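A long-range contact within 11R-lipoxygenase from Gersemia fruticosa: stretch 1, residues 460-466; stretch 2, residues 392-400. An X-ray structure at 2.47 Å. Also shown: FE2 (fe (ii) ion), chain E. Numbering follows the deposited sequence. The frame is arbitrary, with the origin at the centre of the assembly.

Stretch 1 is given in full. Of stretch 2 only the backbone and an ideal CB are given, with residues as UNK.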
# COMPACT_ATOMS: atom_id res chain seq x y z
N LEU A 460 -11.56 -8.76 -12.59
CA LEU A 460 -12.23 -8.17 -11.43
C LEU A 460 -11.67 -6.77 -11.15
O LEU A 460 -12.41 -5.86 -10.80
CB LEU A 460 -12.06 -9.06 -10.20
CG LEU A 460 -12.69 -8.53 -8.91
CD1 LEU A 460 -14.17 -8.26 -9.10
CD2 LEU A 460 -12.46 -9.51 -7.77
N MET A 461 -10.36 -6.62 -11.29
CA MET A 461 -9.72 -5.33 -11.11
C MET A 461 -10.19 -4.35 -12.18
O MET A 461 -10.53 -3.21 -11.88
CB MET A 461 -8.20 -5.47 -11.18
CG MET A 461 -7.60 -6.25 -10.02
SD MET A 461 -5.83 -5.98 -9.84
CE MET A 461 -5.22 -6.65 -11.38
N GLN A 462 -10.20 -4.81 -13.42
CA GLN A 462 -10.62 -3.98 -14.54
C GLN A 462 -12.06 -3.51 -14.35
O GLN A 462 -12.41 -2.39 -14.71
CB GLN A 462 -10.49 -4.75 -15.85
CG GLN A 462 -9.06 -5.07 -16.23
CD GLN A 462 -8.96 -5.93 -17.48
OE1 GLN A 462 -9.74 -6.86 -17.66
NE2 GLN A 462 -8.01 -5.60 -18.35
N LYS A 463 -12.89 -4.39 -13.79
CA LYS A 463 -14.30 -4.08 -13.61
C LYS A 463 -14.50 -2.98 -12.56
O LYS A 463 -15.37 -2.13 -12.71
CB LYS A 463 -15.07 -5.34 -13.20
CG LYS A 463 -16.58 -5.16 -13.22
CD LYS A 463 -17.30 -6.47 -12.98
CE LYS A 463 -18.81 -6.29 -13.04
NZ LYS A 463 -19.54 -7.55 -12.74
N HIS A 464 -13.68 -3.00 -11.51
CA HIS A 464 -13.76 -1.97 -10.48
C HIS A 464 -13.19 -0.66 -10.98
O HIS A 464 -13.73 0.41 -10.69
CB HIS A 464 -13.02 -2.40 -9.22
CG HIS A 464 -13.10 -1.40 -8.11
ND1 HIS A 464 -14.16 -1.34 -7.23
CD2 HIS A 464 -12.26 -0.40 -7.74
CE1 HIS A 464 -13.97 -0.36 -6.37
NE2 HIS A 464 -12.82 0.23 -6.66
N TYR A 465 -12.10 -0.73 -11.74
CA TYR A 465 -11.43 0.46 -12.23
C TYR A 465 -12.34 1.26 -13.16
O TYR A 465 -12.40 2.48 -13.08
CB TYR A 465 -10.13 0.10 -12.96
CG TYR A 465 -9.35 1.31 -13.42
CD1 TYR A 465 -8.55 2.02 -12.53
CD2 TYR A 465 -9.42 1.76 -14.73
CE1 TYR A 465 -7.84 3.13 -12.94
CE2 TYR A 465 -8.72 2.87 -15.14
CZ TYR A 465 -7.93 3.55 -14.24
OH TYR A 465 -7.22 4.65 -14.65
N ARG A 466 -13.05 0.57 -14.04
CA ARG A 466 -13.94 1.23 -14.98
C ARG A 466 -14.90 2.20 -14.30
O ARG A 466 -15.36 3.16 -14.92
CB ARG A 466 -14.75 0.19 -15.78
CG ARG A 466 -13.98 -0.42 -16.94
CD ARG A 466 -14.92 -1.10 -17.93
NE ARG A 466 -15.55 -2.30 -17.38
CZ ARG A 466 -15.00 -3.51 -17.38
NH1 ARG A 466 -13.79 -3.70 -17.89
NH2 ARG A 466 -15.66 -4.54 -16.86
N UNK A 392 -6.80 -4.56 -1.95
CA UNK A 392 -5.36 -4.55 -1.75
C UNK A 392 -4.59 -4.17 -3.01
O UNK A 392 -4.02 -3.09 -3.09
CB UNK A 392 -4.90 -5.92 -1.26
N UNK A 393 -4.57 -5.06 -4.00
CA UNK A 393 -3.75 -4.86 -5.19
C UNK A 393 -4.14 -3.61 -5.98
O UNK A 393 -3.32 -2.73 -6.20
CB UNK A 393 -3.85 -6.09 -6.10
N UNK A 394 -5.39 -3.54 -6.41
CA UNK A 394 -5.83 -2.41 -7.24
C UNK A 394 -5.80 -1.09 -6.48
O UNK A 394 -5.09 -0.16 -6.85
CB UNK A 394 -7.24 -2.66 -7.77
N UNK A 395 -6.58 -1.00 -5.41
CA UNK A 395 -6.84 0.27 -4.75
C UNK A 395 -5.67 0.80 -3.92
O UNK A 395 -5.69 1.96 -3.49
CB UNK A 395 -8.07 0.12 -3.85
N UNK A 396 -4.66 -0.03 -3.69
CA UNK A 396 -3.45 0.43 -3.01
C UNK A 396 -2.24 0.40 -3.95
O UNK A 396 -1.68 1.44 -4.28
CB UNK A 396 -3.18 -0.43 -1.78
N UNK A 397 -1.85 -0.80 -4.36
CA UNK A 397 -0.64 -0.96 -5.17
C UNK A 397 -0.74 -0.23 -6.51
O UNK A 397 0.06 0.67 -6.79
CB UNK A 397 -0.37 -2.45 -5.41
N UNK A 398 -1.71 -0.60 -7.34
CA UNK A 398 -1.79 -0.09 -8.70
C UNK A 398 -2.25 1.36 -8.79
O UNK A 398 -1.76 2.12 -9.61
CB UNK A 398 -2.74 -0.97 -9.52
N UNK A 399 -3.19 1.76 -7.93
CA UNK A 399 -3.73 3.12 -7.98
C UNK A 399 -2.74 4.16 -7.48
O UNK A 399 -2.86 5.35 -7.80
CB UNK A 399 -5.02 3.20 -7.16
N UNK A 400 -1.74 3.74 -6.71
CA UNK A 400 -0.76 4.67 -6.16
C UNK A 400 0.51 4.76 -7.00
O UNK A 400 1.26 5.73 -6.88
CB UNK A 400 -0.40 4.26 -4.73
FE FE2 E . 0.89 -4.97 -0.34

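Two helices of one chain cross at 72°, their axes 10.1 Å apart at closest, and the visible one offers a methionine, a histidine and a tyrosine to its partner. The partner is no regular helix: it carries a wider pi-type turn across 392–398, which shifts the usual spacing of its side chains.

At position 392 the ideal CB has nothing of stretch 1 within 5.5 Å, so the contact sets no rule. The iron does: CA to CB leads to its side of the helix, at a reach suiting histidine, or at best glutamate fully stretched. The residue is His392, whose NE2 lies 2.3 Å from FE of FE2.

Position 393 points toward stretch 1, with its ideal CB 4.2 Å from Met461 SD. A thioether asks for apolar company, and leucine, isoleucine, valine or methionine would serve. Leu393 is deposited; its CB sits 4.3 Å from Met461 SD, a modest contact.

Position 394 is the centre. Its CA is 6.2 Å from Met461 CA, the nearest pairing in register, and its CB also points toward stretch 1. Ahead lies a space lined by Met461, whose SD is 4.2 Å from the ideal CB, the His464 ring and the start of Tyr465, suited to a branched or flexible apolar side chain. Leu394, with chi1 t and chi2 p, has more surface covered by the other stretch than any other residue. Its CD2 comes 3.5 Å from Met461 O, 3.5 Å from His464 CD2 and 4.4 Å from Tyr465 CB, so one methyl touches two successive turns of the helix.

At 395 the CB points sideways and reaches nothing nearby, yet His464 NE2 lies farther out on that side. A long polar chain able to donate is wanted: arginine or lysine, perhaps glutamine. Arg395 extends with chi2 t, then turns at chi3 p, and its NH1 donates a hydrogen bond to His464 NE2 at 3.2 Å. The two groups meet edge to edge, each near the plane of the other.

Position 396 is out of reach of stretch 1, which makes no demand there; the residue is Cys396.

Position 397 likewise lies beyond stretch 1, but its CB leads to the iron's side, again favouring a ligand. His397 binds through NE2, 2.2 Å from FE of FE2, and the two histidines five residues apart share the metal across the wide turn.

Position 398 points toward stretch 1, though its ideal CB is too far for contact, so an apolar chain longer than alanine would be needed to meet Met461. Leu398 does so, its CD1 3.9 Å from Met461 SD.

At 399 CB points sideways, and the Tyr465 ring lies out beyond it. A long, flexible apolar chain such as methionine or leucine could reach it. Met399, m at all three chi angles, brings its SD 3.8 Å from Tyr465 CE1, a sulfur-aromatic contact at the ring edge.

Position 400 is out of reach, and stretch 1 leaves Met400 unconstrained.

Stretch 2 (392-400) HLLRCHLMM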
# COMPACT_ATOMS: atom_id res chain seq x y z
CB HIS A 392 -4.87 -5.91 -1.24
CG HIS A 392 -3.39 -5.98 -1.03
ND1 HIS A 392 -2.62 -7.01 -1.51
CD2 HIS A 392 -2.54 -5.13 -0.40
CE1 HIS A 392 -1.36 -6.80 -1.19
NE2 HIS A 392 -1.28 -5.67 -0.51
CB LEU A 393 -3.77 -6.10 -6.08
CG LEU A 393 -3.03 -7.31 -5.49
CD1 LEU A 393 -3.19 -8.53 -6.39
CD2 LEU A 393 -1.56 -6.99 -5.28
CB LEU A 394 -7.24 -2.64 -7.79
CG LEU A 394 -7.80 -1.45 -8.57
CD1 LEU A 394 -6.91 -1.11 -9.76
CD2 LEU A 394 -9.23 -1.71 -9.02
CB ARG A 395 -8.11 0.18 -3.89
CG ARG A 395 -9.39 0.10 -4.71
CD ARG A 395 -10.63 0.12 -3.84
NE ARG A 395 -10.76 1.37 -3.08
CZ ARG A 395 -11.25 2.50 -3.58
NH1 ARG A 395 -11.66 2.57 -4.84
NH2 ARG A 395 -11.33 3.58 -2.80
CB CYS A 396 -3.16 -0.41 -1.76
SG CYS A 396 -4.30 -0.14 -0.38
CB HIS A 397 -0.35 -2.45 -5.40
CG HIS A 397 0.26 -3.14 -4.22
ND1 HIS A 397 1.56 -3.60 -4.23
CD2 HIS A 397 -0.24 -3.43 -3.00
CE1 HIS A 397 1.83 -4.16 -3.06
NE2 HIS A 397 0.75 -4.07 -2.30
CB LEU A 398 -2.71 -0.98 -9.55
CG LEU A 398 -2.28 -2.45 -9.65
CD1 LEU A 398 -3.18 -3.21 -10.62
CD2 LEU A 398 -0.82 -2.57 -10.06
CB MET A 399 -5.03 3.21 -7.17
CG MET A 399 -6.25 2.65 -7.89
SD MET A 399 -6.77 3.66 -9.29
CE MET A 399 -7.43 5.11 -8.46
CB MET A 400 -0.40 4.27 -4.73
CG MET A 400 -1.48 4.54 -3.70
SD MET A 400 -1.98 6.27 -3.63
CE MET A 400 -3.51 6.23 -4.55
O HOH W 1 1.68 -7.17 -0.13
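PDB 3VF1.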